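Local coordinates for inositol-3-phosphate synthase (Caenorhabditis elegans, PDB 1VKO), which is a four-chain synthase whose Rossmann-type domain holds nicotinamide-adenine-dinucleotide, at residues 41-46 and 64-69; 144-149 and 507-512; 417-422 and 429-434. All coordinates share one frame; numbering follows the deposited sequence.

Contact 1 of 3, residues 41-46 and 64-69; sequences SRFTYR and HDYSFK
His64 faces Tyr45 as an antiparallel hydrogen-bonded pair: Tyr45 N donates a hydrogen bond to His64 O at 2.9 Å, and His64 N donates one to Tyr45 O at 3.0 Å. One residue on, Asp65 drops to the other side of the sheet beside Thr44, the two side chains pointing the same way. Chi1 of Asp65 (-63°) sets CG anti to the carbonyl carbon, on the side of the backbone N; from there OD1 accepts Thr44 OG1 at 3.0 Å, met from well above the carboxylate plane. The same carboxylate has a second partner, since OD2 makes a salt bridge with Lys533 of a second subunit. Tyr66 returns to the side of His64 and pairs with Phe43 through two backbone bonds, the shorter being Tyr66 N to Phe43 O at 2.6 Å. Tyr45 CB lies at the edge of its ring, 3.9 Å from Tyr66 CD1, and the Tyr66 hydroxyl reaches Thr527 of the second subunit. Ser67 stands across from Arg42 in a non-hydrogen-bonded pair, and its OG binds Tyr469 OH on another strand of the sheet. Phe68 pairs with Ser41, Phe68 N to Ser41 O at 2.7 Å. The side chains of Phe68 and Phe43 lie side by side, and Phe43 CB sits at the edge of the Phe68 ring, 3.4 Å from Phe68 CE2. On this aromatic side Ser41 OG also bonds Ala511 O. The whole is a long, twisted beta hairpin, strands 38-53 and 56-71, within an antiparallel sheet whose face carrying Ser41, Phe43 and Phe68 packs on helix 498-513.

Contact 2 of 3, residues 144-149 and 507-512; sequences DIVPIL and KLVTAL
Ile145 sets its CG2 methyl 3.1 Å from Val509 O, a tight approach of a methyl to a helix carbonyl. The two side chains cross at about a right angle. The same CG2 also lies 3.8 Å from Val509 CG2. Further out along Ile145, CD1 touches Val509 CG2 and Thr510 CG2, 3.9 Å from the latter. Thr510 presents this methyl to Ile145 while its OG1 is turned back along the helix to Thr506 O. Val146 works the neighbouring side of the helix: its CG2 meets Val509 CG1 at 4.1 Å, while its CG1, anti to the carbonyl carbon (chi1 -64°), comes to 3.8 Å from Leu512 CB. Val509 is touched by two consecutive loop residues through their methyl groups. That loop links strand 136-141 to strand 154-159, an outer strand of the parallel Rossmann-type sheet, and here it lies against helix 498-513. Beyond this first shell, Val146 also rests on Leu457 of helix 440-458, and Phe142 packs on Val509. The loop backbone is held at Pro147 O by Arg460 NH2. Outermost, Lys507 NZ forms salt bridges with Asp518 and Asp520 of a second subunit.

Contact 3 of 3, residues 417-422 and 429-434; sequences MDEYIC and KQTFVV
Tyr420 and Phe432 form the central hydrogen-bonded pair, Tyr420 N to Phe432 O and Phe432 N to Tyr420 O both at 2.8 Å. Chi1 places CG beside the backbone N in both, at -62° for Tyr420 and -49° for Phe432. Tyr420 O lies in plane at the edge of the Phe432 ring, 3.8 Å from CD1. Both rings stand edge-to-face against Phe336 of helix 329-342. On the other side of the sheet Ile421 and Thr431 lie side by side, Ile421 CG1 3.8 Å from Thr431 CG2. Lys429 chi1 (-124°) lies off the staggered positions, and the chain is bent from chi2 onward. Its CG comes to 3.4 Å from Cys422 O and also touches Ile421 CG2. Glu419, extended beyond CG, crosses Thr431 at an angle, and its OE2 makes a salt bridge with Arg415 of a third subunit. Thr431 to Val433 pair with a strand of the second subunit, extending the sheet across that interface. Asp418, paired with Val434, accepts hydrogen bonds at OD1 from Gln329 NE2 and at OD2 from Ser352 OG. As Gln329 lines the pyrophosphate pocket, this carboxylate, about 8 Å from the ligand, is placed as a second-shell group that could orient the amide.

From the N terminus, contact 1 comes first: it joins the two arms of a long hairpin, with 17 residues, nearly all strand, between its segments, before either other contact opens. Contact 2 then starts at 144-149 and closes only at 507-512, a span of 357 intervening residues that contains the whole of contact 3, the hairpin with just six residues between its segments. No loops cross. Contacts 1 and 2 meet directly on helix 498-513, where Phe68 CG lies 3.7 Å from Leu512 CD2, tying the antiparallel sheet to the loop leading into the Rossmann-type sheet. Contact 3 belongs to the separate mixed sheet, its nearest atoms about 25 Å from contact 2. All three contacts touch the second subunit.

Contact 1 of 3, residues 41-46 and 64-69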
loop_
_atom_site.group_PDB
_atom_site.type_symbol
_atom_site.label_atom_id
_atom_site.label_comp_id
_atom_site.label_asym_id
_atom_site.label_seq_id
_atom_site.Cartn_x
_atom_site.Cartn_y
_atom_site.Cartn_z
ATOM N N SER A 41 34.724 -26.173 26.251
ATOM C CA SER A 41 33.982 -25.048 26.776
ATOM C C SER A 41 32.858 -25.504 27.695
ATOM O O SER A 41 31.899 -26.131 27.254
ATOM C CB SER A 41 33.427 -24.231 25.609
ATOM O OG SER A 41 32.934 -22.988 26.054
ATOM N N ARG A 42 32.984 -25.193 28.977
ATOM C CA ARG A 42 31.981 -25.602 29.957
ATOM C C ARG A 42 30.980 -24.478 30.090
ATOM O O ARG A 42 31.358 -23.337 30.326
ATOM C CB ARG A 42 32.630 -25.994 31.308
ATOM C CG ARG A 42 31.757 -25.835 32.581
ATOM C CD ARG A 42 32.492 -26.159 33.897
ATOM N NE ARG A 42 33.957 -25.967 33.827
ATOM C CZ ARG A 42 34.860 -26.934 33.577
ATOM N NH1 ARG A 42 34.474 -28.189 33.371
ATOM N NH2 ARG A 42 36.158 -26.652 33.531
ATOM N N PHE A 43 29.710 -24.815 29.902
ATOM C CA PHE A 43 28.609 -23.860 29.987
ATOM C C PHE A 43 27.598 -24.349 31.019
ATOM O O PHE A 43 27.181 -25.493 30.966
ATOM C CB PHE A 43 27.964 -23.720 28.607
ATOM C CG PHE A 43 26.660 -22.963 28.604
ATOM C CD1 PHE A 43 26.620 -21.600 28.907
ATOM C CD2 PHE A 43 25.470 -23.617 28.288
ATOM C CE1 PHE A 43 25.405 -20.903 28.903
ATOM C CE2 PHE A 43 24.263 -22.933 28.290
ATOM C CZ PHE A 43 24.237 -21.568 28.595
ATOM N N THR A 44 27.231 -23.495 31.969
ATOM C CA THR A 44 26.217 -23.819 32.965
ATOM C C THR A 44 24.856 -23.331 32.475
ATOM O O THR A 44 24.614 -22.128 32.410
ATOM C CB THR A 44 26.607 -23.178 34.316
ATOM O OG1 THR A 44 27.735 -23.883 34.884
ATOM C CG2 THR A 44 25.505 -23.338 35.351
ATOM N N TYR A 45 23.978 -24.272 32.102
ATOM C CA TYR A 45 22.664 -23.957 31.498
ATOM C C TYR A 45 21.521 -23.742 32.523
ATOM O O TYR A 45 21.207 -24.624 33.326
ATOM C CB TYR A 45 22.305 -25.025 30.445
ATOM C CG TYR A 45 20.927 -24.893 29.802
ATOM C CD1 TYR A 45 20.597 -23.767 29.032
ATOM C CD2 TYR A 45 19.961 -25.898 29.952
ATOM C CE1 TYR A 45 19.340 -23.633 28.442
ATOM C CE2 TYR A 45 18.684 -25.780 29.352
ATOM C CZ TYR A 45 18.396 -24.641 28.597
ATOM O OH TYR A 45 17.182 -24.493 27.992
ATOM N N ARG A 46 20.902 -22.567 32.493
ATOM C CA ARG A 46 19.826 -22.255 33.434
ATOM C C ARG A 46 18.471 -22.687 32.914
ATOM O O ARG A 46 17.968 -22.112 31.962
ATOM C CB ARG A 46 19.772 -20.752 33.723
ATOM C CG ARG A 46 21.035 -20.116 34.309
ATOM C CD ARG A 46 20.707 -18.797 34.974
ATOM N NE ARG A 46 21.814 -17.860 35.098
ATOM C CZ ARG A 46 22.022 -16.815 34.294
ATOM N NH1 ARG A 46 21.225 -16.566 33.250
ATOM N NH2 ARG A 46 23.061 -16.025 34.525
ATOM N N HIS A 64 22.585 -26.898 34.616
ATOM C CA HIS A 64 23.047 -28.074 33.854
ATOM C C HIS A 64 24.396 -27.808 33.158
ATOM O O HIS A 64 24.472 -27.106 32.144
ATOM C CB HIS A 64 21.987 -28.493 32.822
ATOM C CG HIS A 64 20.652 -28.834 33.414
ATOM N ND1 HIS A 64 19.769 -27.877 33.866
ATOM C CD2 HIS A 64 20.042 -30.025 33.605
ATOM C CE1 HIS A 64 18.676 -28.464 34.322
ATOM N NE2 HIS A 64 18.816 -29.769 34.176
ATOM N N ASP A 65 25.473 -28.363 33.696
ATOM C CA ASP A 65 26.776 -28.051 33.136
ATOM C C ASP A 65 26.965 -28.799 31.829
ATOM O O ASP A 65 26.926 -30.024 31.794
ATOM C CB ASP A 65 27.890 -28.356 34.139
ATOM C CG ASP A 65 27.789 -27.496 35.396
ATOM O OD1 ASP A 65 26.814 -26.723 35.496
ATOM O OD2 ASP A 65 28.622 -27.529 36.337
ATOM N N TYR A 66 27.118 -28.057 30.742
ATOM C CA TYR A 66 27.434 -28.659 29.457
ATOM C C TYR A 66 28.940 -28.564 29.258
ATOM O O TYR A 66 29.538 -27.570 29.640
ATOM C CB TYR A 66 26.696 -27.926 28.327
ATOM C CG TYR A 66 25.296 -28.426 28.037
ATOM C CD1 TYR A 66 24.195 -27.884 28.686
ATOM C CD2 TYR A 66 25.071 -29.443 27.114
ATOM C CE1 TYR A 66 22.896 -28.341 28.426
ATOM C CE2 TYR A 66 23.767 -29.907 26.844
ATOM C CZ TYR A 66 22.690 -29.345 27.506
ATOM O OH TYR A 66 21.398 -29.779 27.253
ATOM N N SER A 67 29.567 -29.588 28.689
ATOM C CA SER A 67 30.970 -29.470 28.328
ATOM C C SER A 67 31.079 -29.604 26.825
ATOM O O SER A 67 30.843 -30.673 26.299
ATOM C CB SER A 67 31.818 -30.529 29.044
ATOM O OG SER A 67 33.199 -30.270 28.850
ATOM N N PHE A 68 31.390 -28.518 26.124
ATOM C CA PHE A 68 31.420 -28.542 24.656
ATOM C C PHE A 68 32.832 -28.750 24.163
ATOM O O PHE A 68 33.787 -28.254 24.767
ATOM C CB PHE A 68 30.887 -27.236 24.024
ATOM C CG PHE A 68 29.499 -26.854 24.464
ATOM C CD1 PHE A 68 28.398 -27.576 24.056
ATOM C CD2 PHE A 68 29.304 -25.771 25.290
ATOM C CE1 PHE A 68 27.107 -27.227 24.485
ATOM C CE2 PHE A 68 28.011 -25.403 25.706
ATOM C CZ PHE A 68 26.923 -26.128 25.307
ATOM N N LYS A 69 32.966 -29.454 23.049
ATOM C CA LYS A 69 34.210 -29.411 22.309
ATOM C C LYS A 69 33.856 -28.927 20.932
ATOM O O LYS A 69 32.874 -29.407 20.364
ATOM C CB LYS A 69 34.907 -30.788 22.230
ATOM C CG LYS A 69 35.835 -31.155 23.398
ATOM C CD LYS A 69 36.572 -32.477 23.061
ATOM C CE LYS A 69 37.659 -32.889 24.086
ATOM N NZ LYS A 69 37.103 -33.455 25.349
#

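Contact 2 of 3, residues 144-149 and 507-512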
loop_
_atom_site.group_PDB
_atom_site.type_symbol
_atom_site.label_atom_id
_atom_site.label_comp_id
_atom_site.label_asym_id
_atom_site.label_seq_id
_atom_site.Cartn_x
_atom_site.Cartn_y
_atom_site.Cartn_z
ATOM N N ASP A 144 33.187 -14.181 13.637
ATOM C CA ASP A 144 34.323 -14.016 14.524
ATOM C C ASP A 144 34.204 -14.808 15.841
ATOM O O ASP A 144 35.170 -14.916 16.588
ATOM C CB ASP A 144 34.510 -12.532 14.841
ATOM C CG ASP A 144 35.017 -11.731 13.650
ATOM O OD1 ASP A 144 35.141 -12.276 12.542
ATOM O OD2 ASP A 144 35.308 -10.528 13.724
ATOM N N ILE A 145 33.022 -15.343 16.142
ATOM C CA ILE A 145 32.791 -15.989 17.420
ATOM C C ILE A 145 33.367 -17.410 17.471
ATOM O O ILE A 145 34.282 -17.663 18.243
ATOM C CB ILE A 145 31.303 -15.936 17.783
ATOM C CG1 ILE A 145 30.867 -14.487 17.956
ATOM C CG2 ILE A 145 31.034 -16.711 19.056
ATOM C CD1 ILE A 145 29.329 -14.344 18.079
ATOM N N VAL A 146 32.819 -18.334 16.680
ATOM C CA VAL A 146 33.519 -19.591 16.394
ATOM C C VAL A 146 33.850 -19.629 14.895
ATOM O O VAL A 146 33.080 -19.136 14.084
ATOM C CB VAL A 146 32.797 -20.891 16.899
ATOM C CG1 VAL A 146 32.684 -20.910 18.410
ATOM C CG2 VAL A 146 31.447 -21.062 16.301
ATOM N N PRO A 147 35.039 -20.108 14.543
ATOM C CA PRO A 147 35.453 -20.153 13.140
ATOM C C PRO A 147 34.466 -20.936 12.280
ATOM O O PRO A 147 34.071 -22.053 12.638
ATOM C CB PRO A 147 36.831 -20.849 13.196
ATOM C CG PRO A 147 37.349 -20.579 14.605
ATOM C CD PRO A 147 36.100 -20.572 15.461
ATOM N N ILE A 148 34.040 -20.334 11.168
ATOM C CA ILE A 148 33.091 -20.979 10.247
ATOM C C ILE A 148 33.543 -20.758 8.814
ATOM O O ILE A 148 34.368 -19.909 8.570
ATOM C CB ILE A 148 31.647 -20.451 10.436
ATOM C CG1 ILE A 148 31.595 -18.925 10.261
ATOM C CG2 ILE A 148 31.076 -20.907 11.774
ATOM C CD1 ILE A 148 30.215 -18.313 10.253
ATOM N N LEU A 149 33.010 -21.526 7.870
ATOM C CA LEU A 149 33.340 -21.318 6.461
ATOM C C LEU A 149 32.935 -19.936 5.934
ATOM O O LEU A 149 32.043 -19.284 6.476
ATOM C CB LEU A 149 32.651 -22.377 5.608
ATOM C CG LEU A 149 32.968 -23.838 5.869
ATOM C CD1 LEU A 149 31.813 -24.666 5.350
ATOM C CD2 LEU A 149 34.303 -24.203 5.187
ATOM N N LYS A 507 23.341 -17.326 21.082
ATOM C CA LYS A 507 23.738 -17.795 22.407
ATOM C C LYS A 507 24.569 -19.085 22.290
ATOM O O LYS A 507 25.561 -19.282 22.993
ATOM C CB LYS A 507 22.542 -17.983 23.333
ATOM C CG LYS A 507 22.991 -18.396 24.742
ATOM C CD LYS A 507 21.874 -18.317 25.763
ATOM C CE LYS A 507 21.716 -16.930 26.328
ATOM N NZ LYS A 507 20.704 -16.952 27.445
ATOM N N LEU A 508 24.179 -19.956 21.377
ATOM C CA LEU A 508 24.881 -21.193 21.226
ATOM C C LEU A 508 26.330 -20.907 20.850
ATOM O O LEU A 508 27.231 -21.395 21.512
ATOM C CB LEU A 508 24.168 -22.150 20.243
ATOM C CG LEU A 508 24.997 -23.382 19.849
ATOM C CD1 LEU A 508 25.150 -24.329 21.014
ATOM C CD2 LEU A 508 24.462 -24.125 18.615
ATOM N N VAL A 509 26.577 -20.118 19.820
ATOM C CA VAL A 509 27.981 -19.905 19.406
ATOM C C VAL A 509 28.785 -19.142 20.440
ATOM O O VAL A 509 30.000 -19.304 20.498
ATOM C CB VAL A 509 28.148 -19.219 18.013
ATOM C CG1 VAL A 509 27.493 -20.044 16.928
ATOM C CG2 VAL A 509 27.553 -17.832 18.029
ATOM N N THR A 510 28.135 -18.309 21.257
ATOM C CA THR A 510 28.886 -17.639 22.314
ATOM C C THR A 510 29.244 -18.602 23.422
ATOM O O THR A 510 30.378 -18.557 23.906
ATOM C CB THR A 510 28.260 -16.327 22.819
ATOM O OG1 THR A 510 26.893 -16.506 23.188
ATOM C CG2 THR A 510 28.179 -15.342 21.688
ATOM N N ALA A 511 28.309 -19.483 23.786
ATOM C CA ALA A 511 28.561 -20.624 24.700
ATOM C C ALA A 511 29.703 -21.545 24.239
ATOM O O ALA A 511 30.588 -21.899 25.041
ATOM C CB ALA A 511 27.287 -21.437 24.912
ATOM N N LEU A 512 29.688 -21.933 22.959
ATOM C CA LEU A 512 30.830 -22.636 22.352
ATOM C C LEU A 512 32.148 -21.883 22.520
ATOM O O LEU A 512 33.139 -22.482 22.956
ATOM C CB LEU A 512 30.600 -22.959 20.870
ATOM C CG LEU A 512 29.336 -23.778 20.588
ATOM C CD1 LEU A 512 28.997 -23.769 19.114
ATOM C CD2 LEU A 512 29.435 -25.194 21.110
#

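Contact 3 of 3, residues 417-422 and 429-434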
loop_
_atom_site.group_PDB
_atom_site.type_symbol
_atom_site.label_atom_id
_atom_site.label_comp_id
_atom_site.label_asym_id
_atom_site.label_seq_id
_atom_site.Cartn_x
_atom_site.Cartn_y
_atom_site.Cartn_z
ATOM N N MET A 417 1.927 -9.287 -0.994
ATOM C CA MET A 417 0.934 -8.308 -0.546
ATOM C C MET A 417 0.170 -8.882 0.628
ATOM O O MET A 417 -0.438 -9.957 0.525
ATOM C CB MET A 417 0.006 -7.905 -1.694
ATOM C CG MET A 417 0.731 -7.029 -2.727
ATOM S SD MET A 417 -0.140 -6.665 -4.264
ATOM C CE MET A 417 -1.373 -5.448 -3.763
ATOM N N ASP A 418 0.233 -8.176 1.756
ATOM C CA ASP A 418 -0.281 -8.700 3.019
ATOM C C ASP A 418 -1.182 -7.711 3.715
ATOM O O ASP A 418 -0.975 -6.491 3.628
ATOM C CB ASP A 418 0.855 -9.060 3.971
ATOM C CG ASP A 418 1.733 -10.191 3.452
ATOM O OD1 ASP A 418 2.295 -10.051 2.351
ATOM O OD2 ASP A 418 1.949 -11.252 4.094
ATOM N N GLU A 419 -2.188 -8.240 4.407
ATOM C CA GLU A 419 -2.990 -7.429 5.326
ATOM C C GLU A 419 -3.009 -8.077 6.719
ATOM O O GLU A 419 -3.440 -9.221 6.869
ATOM C CB GLU A 419 -4.398 -7.249 4.772
ATOM C CG GLU A 419 -5.154 -6.123 5.437
ATOM C CD GLU A 419 -6.642 -6.193 5.183
ATOM O OE1 GLU A 419 -7.271 -7.152 5.680
ATOM O OE2 GLU A 419 -7.183 -5.281 4.509
ATOM N N TYR A 420 -2.535 -7.352 7.731
ATOM C CA TYR A 420 -2.712 -7.784 9.139
ATOM C C TYR A 420 -3.749 -6.910 9.860
ATOM O O TYR A 420 -3.634 -5.677 9.876
ATOM C CB TYR A 420 -1.393 -7.731 9.913
ATOM C CG TYR A 420 -0.279 -8.656 9.395
ATOM C CD1 TYR A 420 0.362 -8.424 8.155
ATOM C CD2 TYR A 420 0.168 -9.734 10.185
ATOM C CE1 TYR A 420 1.419 -9.305 7.696
ATOM C CE2 TYR A 420 1.211 -10.613 9.736
ATOM C CZ TYR A 420 1.823 -10.386 8.510
ATOM O OH TYR A 420 2.820 -11.237 8.135
ATOM N N ILE A 421 -4.758 -7.558 10.450
ATOM C CA ILE A 421 -5.769 -6.879 11.269
ATOM C C ILE A 421 -5.732 -7.416 12.696
ATOM O O ILE A 421 -5.931 -8.618 12.931
ATOM C CB ILE A 421 -7.189 -7.063 10.710
ATOM C CG1 ILE A 421 -7.263 -6.603 9.249
ATOM C CG2 ILE A 421 -8.183 -6.329 11.620
ATOM C CD1 ILE A 421 -8.514 -7.060 8.502
ATOM N N CYS A 422 -5.511 -6.512 13.640
ATOM C CA CYS A 422 -5.380 -6.880 15.032
ATOM C C CYS A 422 -6.453 -6.189 15.788
ATOM O O CYS A 422 -6.893 -5.116 15.398
ATOM C CB CYS A 422 -4.022 -6.434 15.593
ATOM S SG CYS A 422 -2.673 -7.337 14.839
ATOM N N LYS A 429 -9.349 -1.338 16.631
ATOM C CA LYS A 429 -8.652 -2.133 15.633
ATOM C C LYS A 429 -7.415 -1.398 15.125
ATOM O O LYS A 429 -7.385 -0.158 15.063
ATOM C CB LYS A 429 -9.638 -2.409 14.487
ATOM C CG LYS A 429 -9.848 -3.896 14.150
ATOM C CD LYS A 429 -10.330 -4.745 15.345
ATOM C CE LYS A 429 -11.702 -4.321 15.875
ATOM N NZ LYS A 429 -12.729 -4.466 14.813
ATOM N N GLN A 430 -6.401 -2.182 14.740
ATOM C CA GLN A 430 -5.204 -1.712 14.051
ATOM C C GLN A 430 -4.936 -2.553 12.785
ATOM O O GLN A 430 -4.776 -3.769 12.844
ATOM C CB GLN A 430 -3.991 -1.780 14.961
ATOM C CG GLN A 430 -2.750 -1.184 14.340
ATOM C CD GLN A 430 -1.613 -0.974 15.330
ATOM O OE1 GLN A 430 -1.529 -1.665 16.376
ATOM N NE2 GLN A 430 -0.721 -0.019 15.002
ATOM N N THR A 431 -4.891 -1.882 11.645
ATOM C CA THR A 431 -4.767 -2.550 10.387
ATOM C C THR A 431 -3.433 -2.132 9.746
ATOM O O THR A 431 -3.176 -0.941 9.545
ATOM C CB THR A 431 -5.971 -2.200 9.460
ATOM O OG1 THR A 431 -7.213 -2.446 10.146
ATOM C CG2 THR A 431 -6.009 -3.149 8.251
ATOM N N PHE A 432 -2.597 -3.113 9.449
ATOM C CA PHE A 432 -1.342 -2.886 8.690
ATOM C C PHE A 432 -1.525 -3.487 7.305
ATOM O O PHE A 432 -1.784 -4.685 7.174
ATOM C CB PHE A 432 -0.117 -3.581 9.334
ATOM C CG PHE A 432 0.059 -3.348 10.848
ATOM C CD1 PHE A 432 -0.771 -3.985 11.782
ATOM C CD2 PHE A 432 1.114 -2.549 11.327
ATOM C CE1 PHE A 432 -0.591 -3.791 13.185
ATOM C CE2 PHE A 432 1.327 -2.346 12.733
ATOM C CZ PHE A 432 0.465 -2.966 13.660
ATOM N N VAL A 433 -1.410 -2.660 6.273
ATOM C CA VAL A 433 -1.321 -3.149 4.876
ATOM C C VAL A 433 0.146 -3.055 4.413
ATOM O O VAL A 433 0.767 -2.033 4.642
ATOM C CB VAL A 433 -2.227 -2.324 3.894
ATOM C CG1 VAL A 433 -2.112 -2.868 2.440
ATOM C CG2 VAL A 433 -3.707 -2.273 4.365
ATOM N N VAL A 434 0.676 -4.092 3.740
ATOM C CA VAL A 434 2.114 -4.205 3.395
ATOM C C VAL A 434 2.369 -4.593 1.932
ATOM O O VAL A 434 1.717 -5.494 1.414
ATOM C CB VAL A 434 2.816 -5.280 4.287
ATOM C CG1 VAL A 434 4.285 -5.467 3.904
ATOM C CG2 VAL A 434 2.724 -4.925 5.741
#